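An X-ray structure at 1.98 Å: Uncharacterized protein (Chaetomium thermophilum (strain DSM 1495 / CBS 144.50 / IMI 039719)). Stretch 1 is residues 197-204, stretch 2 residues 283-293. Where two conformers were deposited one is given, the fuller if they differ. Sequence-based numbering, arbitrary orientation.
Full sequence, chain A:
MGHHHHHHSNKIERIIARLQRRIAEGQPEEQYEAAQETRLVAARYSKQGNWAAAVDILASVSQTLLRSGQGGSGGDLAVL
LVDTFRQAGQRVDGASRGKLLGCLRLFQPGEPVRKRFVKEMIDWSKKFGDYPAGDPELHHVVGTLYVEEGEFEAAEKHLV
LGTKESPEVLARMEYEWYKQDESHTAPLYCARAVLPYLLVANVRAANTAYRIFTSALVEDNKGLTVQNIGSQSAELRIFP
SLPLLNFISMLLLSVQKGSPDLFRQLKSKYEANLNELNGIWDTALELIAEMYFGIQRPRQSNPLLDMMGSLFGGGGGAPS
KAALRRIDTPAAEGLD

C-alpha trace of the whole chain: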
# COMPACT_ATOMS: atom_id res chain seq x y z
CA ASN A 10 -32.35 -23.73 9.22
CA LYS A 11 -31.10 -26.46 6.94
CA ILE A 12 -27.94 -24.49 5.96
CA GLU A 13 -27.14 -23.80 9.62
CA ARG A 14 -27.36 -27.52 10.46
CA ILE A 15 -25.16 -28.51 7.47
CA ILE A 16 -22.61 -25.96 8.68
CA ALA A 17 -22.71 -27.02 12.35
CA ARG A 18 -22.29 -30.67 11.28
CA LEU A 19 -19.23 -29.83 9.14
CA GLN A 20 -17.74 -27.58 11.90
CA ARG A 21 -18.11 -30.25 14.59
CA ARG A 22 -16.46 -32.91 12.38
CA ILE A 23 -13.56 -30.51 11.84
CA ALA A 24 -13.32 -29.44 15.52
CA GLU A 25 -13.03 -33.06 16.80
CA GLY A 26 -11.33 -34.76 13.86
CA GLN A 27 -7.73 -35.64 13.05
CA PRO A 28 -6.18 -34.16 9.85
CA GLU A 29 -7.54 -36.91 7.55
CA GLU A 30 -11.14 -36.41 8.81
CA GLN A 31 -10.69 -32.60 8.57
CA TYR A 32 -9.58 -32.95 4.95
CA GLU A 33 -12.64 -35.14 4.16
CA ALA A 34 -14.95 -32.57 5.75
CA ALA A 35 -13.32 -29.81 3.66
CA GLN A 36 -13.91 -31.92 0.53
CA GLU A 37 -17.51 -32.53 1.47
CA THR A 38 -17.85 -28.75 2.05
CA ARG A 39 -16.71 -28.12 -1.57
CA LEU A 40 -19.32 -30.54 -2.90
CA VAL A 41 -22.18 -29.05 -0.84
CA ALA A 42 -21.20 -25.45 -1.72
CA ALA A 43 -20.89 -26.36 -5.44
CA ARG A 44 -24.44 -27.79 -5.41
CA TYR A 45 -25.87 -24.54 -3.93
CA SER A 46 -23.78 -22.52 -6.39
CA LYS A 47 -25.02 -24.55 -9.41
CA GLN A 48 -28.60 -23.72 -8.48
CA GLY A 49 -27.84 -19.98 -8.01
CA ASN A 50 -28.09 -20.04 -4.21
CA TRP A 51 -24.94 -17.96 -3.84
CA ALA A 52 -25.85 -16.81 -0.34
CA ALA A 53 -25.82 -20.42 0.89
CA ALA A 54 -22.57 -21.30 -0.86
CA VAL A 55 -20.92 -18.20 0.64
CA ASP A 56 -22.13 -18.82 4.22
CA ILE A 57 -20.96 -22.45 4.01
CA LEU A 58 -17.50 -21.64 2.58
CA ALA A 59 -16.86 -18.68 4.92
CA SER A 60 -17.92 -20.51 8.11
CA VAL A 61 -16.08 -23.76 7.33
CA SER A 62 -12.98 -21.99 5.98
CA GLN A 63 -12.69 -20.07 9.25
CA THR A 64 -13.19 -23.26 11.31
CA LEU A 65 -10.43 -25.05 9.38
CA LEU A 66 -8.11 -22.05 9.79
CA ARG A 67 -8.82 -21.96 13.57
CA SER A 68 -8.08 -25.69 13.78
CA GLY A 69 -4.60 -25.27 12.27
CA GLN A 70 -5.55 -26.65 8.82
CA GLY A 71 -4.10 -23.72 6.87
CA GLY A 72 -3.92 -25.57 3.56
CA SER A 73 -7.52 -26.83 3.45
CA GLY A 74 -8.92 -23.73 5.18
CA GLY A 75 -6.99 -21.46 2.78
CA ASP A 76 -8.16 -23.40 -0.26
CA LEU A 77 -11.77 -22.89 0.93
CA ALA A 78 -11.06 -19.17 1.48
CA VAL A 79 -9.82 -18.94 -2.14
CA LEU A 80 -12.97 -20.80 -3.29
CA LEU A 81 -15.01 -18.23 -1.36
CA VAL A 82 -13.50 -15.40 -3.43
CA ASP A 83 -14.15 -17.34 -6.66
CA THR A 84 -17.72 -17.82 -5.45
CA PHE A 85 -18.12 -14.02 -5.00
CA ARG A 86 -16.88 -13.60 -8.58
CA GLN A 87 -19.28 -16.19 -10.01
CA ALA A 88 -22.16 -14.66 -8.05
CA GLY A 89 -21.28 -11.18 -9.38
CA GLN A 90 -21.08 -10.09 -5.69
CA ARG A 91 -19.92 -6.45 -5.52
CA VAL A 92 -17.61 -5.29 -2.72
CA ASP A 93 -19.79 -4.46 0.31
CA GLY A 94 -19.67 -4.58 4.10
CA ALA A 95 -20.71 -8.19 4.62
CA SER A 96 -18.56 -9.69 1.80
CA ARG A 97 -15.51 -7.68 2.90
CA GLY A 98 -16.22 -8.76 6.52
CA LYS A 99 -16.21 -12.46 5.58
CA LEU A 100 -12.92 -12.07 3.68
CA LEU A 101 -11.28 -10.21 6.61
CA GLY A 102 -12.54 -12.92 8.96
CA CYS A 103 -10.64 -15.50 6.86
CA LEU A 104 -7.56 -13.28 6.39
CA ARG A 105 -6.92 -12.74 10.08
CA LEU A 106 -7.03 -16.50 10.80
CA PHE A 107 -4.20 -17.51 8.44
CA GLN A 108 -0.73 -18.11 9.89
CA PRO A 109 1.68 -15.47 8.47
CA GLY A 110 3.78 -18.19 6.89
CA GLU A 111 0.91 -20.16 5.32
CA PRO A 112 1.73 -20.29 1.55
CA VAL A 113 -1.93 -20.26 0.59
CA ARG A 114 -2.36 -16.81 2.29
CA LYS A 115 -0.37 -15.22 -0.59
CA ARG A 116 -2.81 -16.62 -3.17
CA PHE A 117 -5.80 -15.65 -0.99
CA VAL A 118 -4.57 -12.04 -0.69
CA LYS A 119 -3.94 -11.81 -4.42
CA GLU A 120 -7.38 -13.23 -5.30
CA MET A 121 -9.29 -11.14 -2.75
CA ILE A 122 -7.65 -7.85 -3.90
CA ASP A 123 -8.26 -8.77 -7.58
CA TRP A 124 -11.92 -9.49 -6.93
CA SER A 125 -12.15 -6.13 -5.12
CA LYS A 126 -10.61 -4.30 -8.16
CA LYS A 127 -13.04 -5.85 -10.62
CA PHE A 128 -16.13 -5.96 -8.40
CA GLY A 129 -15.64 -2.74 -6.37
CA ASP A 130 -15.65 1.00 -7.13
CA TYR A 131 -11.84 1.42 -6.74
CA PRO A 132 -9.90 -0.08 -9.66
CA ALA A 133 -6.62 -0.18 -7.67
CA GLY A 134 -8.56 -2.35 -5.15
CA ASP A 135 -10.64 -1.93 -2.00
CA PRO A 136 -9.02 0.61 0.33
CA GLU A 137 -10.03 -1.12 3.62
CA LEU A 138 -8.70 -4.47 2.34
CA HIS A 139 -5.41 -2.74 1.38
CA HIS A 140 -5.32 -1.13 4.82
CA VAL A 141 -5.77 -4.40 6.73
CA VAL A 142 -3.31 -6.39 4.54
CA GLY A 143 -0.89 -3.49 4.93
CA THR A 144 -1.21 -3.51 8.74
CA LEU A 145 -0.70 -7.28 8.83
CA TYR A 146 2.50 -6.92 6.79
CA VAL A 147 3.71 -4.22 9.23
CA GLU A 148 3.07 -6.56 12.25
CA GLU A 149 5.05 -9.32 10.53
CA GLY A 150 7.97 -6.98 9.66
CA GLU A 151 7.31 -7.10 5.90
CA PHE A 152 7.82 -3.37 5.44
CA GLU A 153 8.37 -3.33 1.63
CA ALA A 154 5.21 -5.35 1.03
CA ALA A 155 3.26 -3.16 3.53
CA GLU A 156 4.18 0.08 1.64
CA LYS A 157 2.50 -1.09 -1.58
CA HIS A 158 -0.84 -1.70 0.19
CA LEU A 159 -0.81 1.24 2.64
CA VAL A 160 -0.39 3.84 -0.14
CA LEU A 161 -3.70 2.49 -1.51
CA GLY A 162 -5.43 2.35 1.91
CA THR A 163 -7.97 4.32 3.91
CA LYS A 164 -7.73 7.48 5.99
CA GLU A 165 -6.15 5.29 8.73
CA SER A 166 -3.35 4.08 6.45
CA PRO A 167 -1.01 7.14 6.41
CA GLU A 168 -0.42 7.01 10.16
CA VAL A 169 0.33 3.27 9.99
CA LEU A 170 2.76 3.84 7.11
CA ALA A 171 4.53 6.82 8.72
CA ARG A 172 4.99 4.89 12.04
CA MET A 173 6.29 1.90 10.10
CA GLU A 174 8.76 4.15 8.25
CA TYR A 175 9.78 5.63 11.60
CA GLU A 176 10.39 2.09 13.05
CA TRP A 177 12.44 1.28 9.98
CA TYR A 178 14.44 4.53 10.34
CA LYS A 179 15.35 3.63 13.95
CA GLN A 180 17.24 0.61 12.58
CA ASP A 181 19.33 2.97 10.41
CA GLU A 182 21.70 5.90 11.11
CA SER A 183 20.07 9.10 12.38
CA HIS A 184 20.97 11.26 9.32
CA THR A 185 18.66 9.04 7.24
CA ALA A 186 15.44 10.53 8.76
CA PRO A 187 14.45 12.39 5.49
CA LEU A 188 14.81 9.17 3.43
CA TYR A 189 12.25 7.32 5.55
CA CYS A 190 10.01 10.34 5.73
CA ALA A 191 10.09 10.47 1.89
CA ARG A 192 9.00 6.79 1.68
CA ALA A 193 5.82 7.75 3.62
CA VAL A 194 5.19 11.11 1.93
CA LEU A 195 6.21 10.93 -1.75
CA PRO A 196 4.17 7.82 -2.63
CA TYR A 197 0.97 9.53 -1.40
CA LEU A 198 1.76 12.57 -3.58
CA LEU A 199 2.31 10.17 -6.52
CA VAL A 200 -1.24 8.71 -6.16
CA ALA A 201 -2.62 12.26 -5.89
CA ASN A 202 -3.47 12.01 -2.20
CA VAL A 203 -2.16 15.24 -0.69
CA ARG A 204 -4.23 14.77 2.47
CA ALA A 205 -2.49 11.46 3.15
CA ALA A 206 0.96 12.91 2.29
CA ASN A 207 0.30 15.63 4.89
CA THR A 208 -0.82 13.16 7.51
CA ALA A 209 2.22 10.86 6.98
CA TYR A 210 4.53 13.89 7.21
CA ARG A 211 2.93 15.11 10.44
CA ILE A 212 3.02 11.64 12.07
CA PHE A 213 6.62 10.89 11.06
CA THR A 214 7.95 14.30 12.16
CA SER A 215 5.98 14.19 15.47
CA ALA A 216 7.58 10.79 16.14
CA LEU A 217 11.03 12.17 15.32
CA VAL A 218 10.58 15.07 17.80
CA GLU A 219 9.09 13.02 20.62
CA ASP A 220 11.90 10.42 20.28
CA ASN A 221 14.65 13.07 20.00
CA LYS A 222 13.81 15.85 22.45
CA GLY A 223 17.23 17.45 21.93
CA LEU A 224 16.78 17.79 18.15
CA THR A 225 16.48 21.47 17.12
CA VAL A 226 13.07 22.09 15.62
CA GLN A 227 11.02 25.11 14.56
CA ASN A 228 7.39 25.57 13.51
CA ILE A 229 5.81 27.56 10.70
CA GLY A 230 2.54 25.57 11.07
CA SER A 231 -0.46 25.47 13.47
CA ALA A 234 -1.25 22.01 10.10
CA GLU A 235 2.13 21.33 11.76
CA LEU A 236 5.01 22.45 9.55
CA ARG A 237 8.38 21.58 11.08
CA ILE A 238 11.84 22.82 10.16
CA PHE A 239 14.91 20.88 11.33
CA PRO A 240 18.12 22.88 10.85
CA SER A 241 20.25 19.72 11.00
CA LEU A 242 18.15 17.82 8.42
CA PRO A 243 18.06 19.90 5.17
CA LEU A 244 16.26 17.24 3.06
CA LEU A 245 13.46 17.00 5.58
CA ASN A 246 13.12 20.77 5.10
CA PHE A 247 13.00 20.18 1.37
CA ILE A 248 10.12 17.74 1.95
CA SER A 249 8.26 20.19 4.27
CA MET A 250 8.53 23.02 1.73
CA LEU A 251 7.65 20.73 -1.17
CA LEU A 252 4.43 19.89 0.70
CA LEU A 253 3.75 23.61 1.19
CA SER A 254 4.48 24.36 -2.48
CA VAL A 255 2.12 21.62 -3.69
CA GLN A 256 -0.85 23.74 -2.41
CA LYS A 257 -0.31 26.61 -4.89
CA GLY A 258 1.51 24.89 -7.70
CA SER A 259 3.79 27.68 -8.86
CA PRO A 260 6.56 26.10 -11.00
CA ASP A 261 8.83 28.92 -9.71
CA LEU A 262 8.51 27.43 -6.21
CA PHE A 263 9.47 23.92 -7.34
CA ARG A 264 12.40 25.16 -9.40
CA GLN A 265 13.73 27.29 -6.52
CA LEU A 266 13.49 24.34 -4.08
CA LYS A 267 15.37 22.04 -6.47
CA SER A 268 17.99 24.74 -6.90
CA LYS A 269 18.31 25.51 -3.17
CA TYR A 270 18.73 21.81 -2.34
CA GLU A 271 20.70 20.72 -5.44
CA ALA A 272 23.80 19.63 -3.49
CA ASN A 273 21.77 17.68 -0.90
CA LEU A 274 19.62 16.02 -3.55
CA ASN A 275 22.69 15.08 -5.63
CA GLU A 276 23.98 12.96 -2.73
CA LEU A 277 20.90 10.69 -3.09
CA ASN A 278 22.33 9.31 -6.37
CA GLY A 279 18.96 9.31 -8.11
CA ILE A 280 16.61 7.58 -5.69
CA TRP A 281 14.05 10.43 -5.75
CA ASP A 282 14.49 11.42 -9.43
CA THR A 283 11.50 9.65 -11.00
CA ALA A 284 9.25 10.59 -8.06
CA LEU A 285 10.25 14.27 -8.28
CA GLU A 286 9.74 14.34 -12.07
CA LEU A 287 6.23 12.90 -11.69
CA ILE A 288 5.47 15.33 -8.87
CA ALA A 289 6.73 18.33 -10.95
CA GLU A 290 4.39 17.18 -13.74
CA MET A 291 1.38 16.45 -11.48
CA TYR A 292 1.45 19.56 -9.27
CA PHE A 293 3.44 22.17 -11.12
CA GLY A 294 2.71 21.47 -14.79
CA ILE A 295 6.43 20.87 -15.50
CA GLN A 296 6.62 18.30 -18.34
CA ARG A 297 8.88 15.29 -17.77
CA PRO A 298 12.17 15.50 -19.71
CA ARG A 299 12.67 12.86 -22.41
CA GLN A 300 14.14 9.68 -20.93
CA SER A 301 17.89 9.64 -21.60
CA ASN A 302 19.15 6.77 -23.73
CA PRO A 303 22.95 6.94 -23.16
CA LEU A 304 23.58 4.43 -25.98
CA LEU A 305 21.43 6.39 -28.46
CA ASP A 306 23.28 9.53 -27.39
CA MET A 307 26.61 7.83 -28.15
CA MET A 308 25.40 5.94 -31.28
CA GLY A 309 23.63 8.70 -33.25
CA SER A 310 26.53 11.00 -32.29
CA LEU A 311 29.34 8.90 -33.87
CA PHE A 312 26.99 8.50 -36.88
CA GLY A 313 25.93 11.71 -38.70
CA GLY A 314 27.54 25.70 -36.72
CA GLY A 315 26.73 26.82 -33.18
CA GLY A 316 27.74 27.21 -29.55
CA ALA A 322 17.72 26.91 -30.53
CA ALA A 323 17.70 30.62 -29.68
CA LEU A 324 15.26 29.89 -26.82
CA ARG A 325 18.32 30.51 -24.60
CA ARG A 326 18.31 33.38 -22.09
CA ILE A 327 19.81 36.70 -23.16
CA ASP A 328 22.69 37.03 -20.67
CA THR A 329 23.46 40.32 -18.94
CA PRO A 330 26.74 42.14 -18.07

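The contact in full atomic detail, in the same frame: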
# COMPACT_ATOMS: atom_id res chain seq x y z
N TYR A 197 2.31 8.94 -1.46
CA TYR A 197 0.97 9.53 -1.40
C TYR A 197 0.78 10.67 -2.39
O TYR A 197 -0.29 10.75 -3.01
CB TYR A 197 0.58 9.99 0.01
CG TYR A 197 0.21 8.82 0.90
CD1 TYR A 197 -0.84 7.95 0.55
CD2 TYR A 197 0.89 8.61 2.10
CE1 TYR A 197 -1.20 6.87 1.40
CE2 TYR A 197 0.52 7.55 2.97
CZ TYR A 197 -0.50 6.68 2.59
OH TYR A 197 -0.83 5.63 3.41
N LEU A 198 1.80 11.53 -2.54
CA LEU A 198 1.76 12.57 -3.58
C LEU A 198 1.62 11.94 -4.97
O LEU A 198 0.84 12.41 -5.79
CB LEU A 198 3.00 13.48 -3.53
CG LEU A 198 3.11 14.42 -2.33
CD1 LEU A 198 4.40 15.26 -2.43
CD2 LEU A 198 1.84 15.29 -2.18
N LEU A 199 2.37 10.86 -5.23
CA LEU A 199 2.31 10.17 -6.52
C LEU A 199 0.94 9.56 -6.88
O LEU A 199 0.63 9.40 -8.06
CB LEU A 199 3.39 9.08 -6.62
CG LEU A 199 4.84 9.59 -6.65
CD1 LEU A 199 5.82 8.38 -6.64
CD2 LEU A 199 5.09 10.47 -7.87
N VAL A 200 0.13 9.20 -5.89
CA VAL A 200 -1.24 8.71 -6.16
C VAL A 200 -2.25 9.82 -5.89
O VAL A 200 -3.43 9.55 -5.62
CB VAL A 200 -1.58 7.40 -5.37
CG1 VAL A 200 -0.67 6.27 -5.84
CG2 VAL A 200 -1.44 7.61 -3.84
N ALA A 201 -1.77 11.06 -5.93
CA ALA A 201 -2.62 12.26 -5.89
C ALA A 201 -3.43 12.34 -4.60
O ALA A 201 -4.60 12.74 -4.62
CB ALA A 201 -3.53 12.30 -7.14
N ASN A 202 -2.81 11.96 -3.48
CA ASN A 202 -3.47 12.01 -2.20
C ASN A 202 -2.67 12.93 -1.27
O ASN A 202 -1.88 12.47 -0.46
CB ASN A 202 -3.57 10.60 -1.62
CG ASN A 202 -4.57 10.52 -0.46
OD1 ASN A 202 -4.94 11.54 0.11
ND2 ASN A 202 -4.99 9.30 -0.10
N VAL A 203 -2.85 14.23 -1.45
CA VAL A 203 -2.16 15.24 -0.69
C VAL A 203 -2.50 15.15 0.79
O VAL A 203 -1.64 15.31 1.62
CB VAL A 203 -2.44 16.67 -1.27
CG1 VAL A 203 -1.65 17.75 -0.49
CG2 VAL A 203 -2.01 16.70 -2.73
N ARG A 204 -3.77 14.91 1.10
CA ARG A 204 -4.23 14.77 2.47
C ARG A 204 -3.40 13.73 3.20
O ARG A 204 -2.91 13.96 4.31
CB ARG A 204 -5.70 14.33 2.49
CG ARG A 204 -6.38 14.55 3.84
CD ARG A 204 -7.14 13.30 4.32
NE ARG A 204 -6.38 12.58 5.34
CZ ARG A 204 -5.89 11.35 5.19
NH1 ARG A 204 -6.09 10.69 4.06
NH2 ARG A 204 -5.21 10.79 6.18
N THR A 283 12.75 9.95 -10.29
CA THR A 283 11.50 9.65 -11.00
C THR A 283 10.28 10.19 -10.24
O THR A 283 9.35 10.75 -10.86
CB THR A 283 11.36 8.15 -11.27
OG1 THR A 283 12.46 7.73 -12.09
CG2 THR A 283 10.06 7.83 -12.01
N ALA A 284 10.29 10.03 -8.92
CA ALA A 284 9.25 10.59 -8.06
C ALA A 284 9.14 12.11 -8.22
O ALA A 284 8.03 12.64 -8.32
CB ALA A 284 9.50 10.24 -6.59
N LEU A 285 10.28 12.81 -8.21
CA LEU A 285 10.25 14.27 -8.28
C LEU A 285 9.79 14.75 -9.65
O LEU A 285 9.08 15.74 -9.75
CB LEU A 285 11.61 14.87 -7.93
CG LEU A 285 11.95 14.79 -6.44
CD1 LEU A 285 13.37 15.22 -6.20
CD2 LEU A 285 10.94 15.62 -5.59
N GLU A 286 10.20 14.05 -10.69
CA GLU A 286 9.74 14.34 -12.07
C GLU A 286 8.23 14.21 -12.19
O GLU A 286 7.57 15.06 -12.77
CB GLU A 286 10.37 13.37 -13.05
CG GLU A 286 11.76 13.76 -13.47
CD GLU A 286 12.35 12.76 -14.42
OE1 GLU A 286 11.61 12.23 -15.29
OE2 GLU A 286 13.56 12.50 -14.29
N LEU A 287 7.68 13.13 -11.64
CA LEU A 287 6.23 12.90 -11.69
C LEU A 287 5.47 13.94 -10.87
O LEU A 287 4.43 14.45 -11.31
CB LEU A 287 5.85 11.48 -11.25
CG LEU A 287 5.96 10.43 -12.35
CD1 LEU A 287 5.78 9.04 -11.76
CD2 LEU A 287 4.93 10.65 -13.47
N ILE A 288 6.02 14.28 -9.71
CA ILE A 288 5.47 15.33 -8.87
C ILE A 288 5.50 16.72 -9.54
O ILE A 288 4.52 17.44 -9.50
CB ILE A 288 6.20 15.34 -7.48
CG1 ILE A 288 5.72 14.13 -6.64
CG2 ILE A 288 5.97 16.69 -6.73
CD1 ILE A 288 6.57 13.83 -5.41
N ALA A 289 6.64 17.08 -10.16
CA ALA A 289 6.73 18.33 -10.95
C ALA A 289 5.69 18.38 -12.08
O ALA A 289 5.11 19.45 -12.35
CB ALA A 289 8.15 18.53 -11.56
N GLU A 290 5.47 17.26 -12.75
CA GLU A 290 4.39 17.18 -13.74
C GLU A 290 2.99 17.30 -13.13
O GLU A 290 2.19 18.12 -13.58
CB GLU A 290 4.53 15.93 -14.59
CG GLU A 290 3.60 15.86 -15.81
CD GLU A 290 3.82 14.57 -16.60
OE1 GLU A 290 3.22 13.53 -16.25
OE2 GLU A 290 4.61 14.59 -17.56
N MET A 291 2.72 16.51 -12.08
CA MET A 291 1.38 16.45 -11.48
C MET A 291 0.92 17.75 -10.83
O MET A 291 -0.23 18.16 -10.97
CB MET A 291 1.32 15.33 -10.44
CG MET A 291 1.48 13.95 -11.00
SD MET A 291 1.59 12.72 -9.71
CE MET A 291 -0.14 12.52 -9.28
N TYR A 292 1.83 18.42 -10.11
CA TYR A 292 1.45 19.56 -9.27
C TYR A 292 1.88 20.92 -9.79
O TYR A 292 1.37 21.96 -9.35
CB TYR A 292 1.99 19.35 -7.83
CG TYR A 292 1.39 18.12 -7.18
CD1 TYR A 292 0.12 18.17 -6.60
CD2 TYR A 292 2.06 16.89 -7.21
CE1 TYR A 292 -0.46 17.02 -6.03
CE2 TYR A 292 1.49 15.73 -6.63
CZ TYR A 292 0.22 15.80 -6.06
OH TYR A 292 -0.35 14.67 -5.49
N PHE A 293 2.84 20.92 -10.70
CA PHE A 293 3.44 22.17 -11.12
C PHE A 293 3.40 22.37 -12.62
O PHE A 293 3.87 23.39 -13.13
CB PHE A 293 4.87 22.28 -10.58
CG PHE A 293 4.95 22.20 -9.08
CD1 PHE A 293 4.59 23.30 -8.30
CD2 PHE A 293 5.35 21.02 -8.46
CE1 PHE A 293 4.65 23.21 -6.90
CE2 PHE A 293 5.41 20.92 -7.07
CZ PHE A 293 5.06 22.00 -6.29

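The most unusual feature of this contact is that its one hydrogen bond joins a side chain to the backbone at the end of a helix: the phenol of Y292 donates to the carbonyl of L198, with OH of Y292 only 2.6 Å from O of L198. Where a helix ends, its last carbonyls lose some of their regular intrahelical partners, and a neighbouring helix can offer a polar side chain to them while the surrounding surface packs through apolar groups.

Here the helix that includes L198 and L199 gives way at V200, the first residue to leave helical phi/psi. A201 follows with positive phi and psi (61/39), and the turn is held by backbone hydrogen bonds from N of A201 to O of L198 (2.9 Å) and from N of N202 to O of Y197 (2.8 Å). The L198 carbonyl therefore accepts twice, once from its own turn and once from Y292. It lies at the edge of the tyrosine ring, near the ring plane, as expected for a partner of the phenol oxygen.

Around this polar point the contact is largely apolar. CE2 of Y292 lies 4.1 Å from CB of L198, while CE1 of Y292 approaches CG2 of V203 at 3.7 Å, so the tyrosine reaches residues both before and after the turn. V203 belongs to the next helix, which N202 precedes as N-cap; the CA-to-CB bond of N202 points away from the other stretch, and its side chain caps a backbone nitrogen just beyond the stretch.

L199 buries the most surface of any residue here, about 100 Å², even though its CA-to-CB bond points away. Its chi1 m, chi2 t rotamer brings the end of the side chain back to the opposing helix, where CD2 meets CB of L287 at 3.6 Å and CG1 of I288 at 3.9 Å, and CD1 lies 4.1 Å from CB of A284. These partners, A284, L287 and I288, fall on one side of the helix, and M291 and Y292 extend the same stripe by another turn. Deeper in, CD1 of L198 packs against CD1 of I288 at 4.0 Å.

M291 closes the more exposed flank. Its methyl CE lies 3.4 Å from O of L199, 3.6 Å from O of L198 and 4.0 Å from CB of A201, covering the helix end without hydrogen bonding to it.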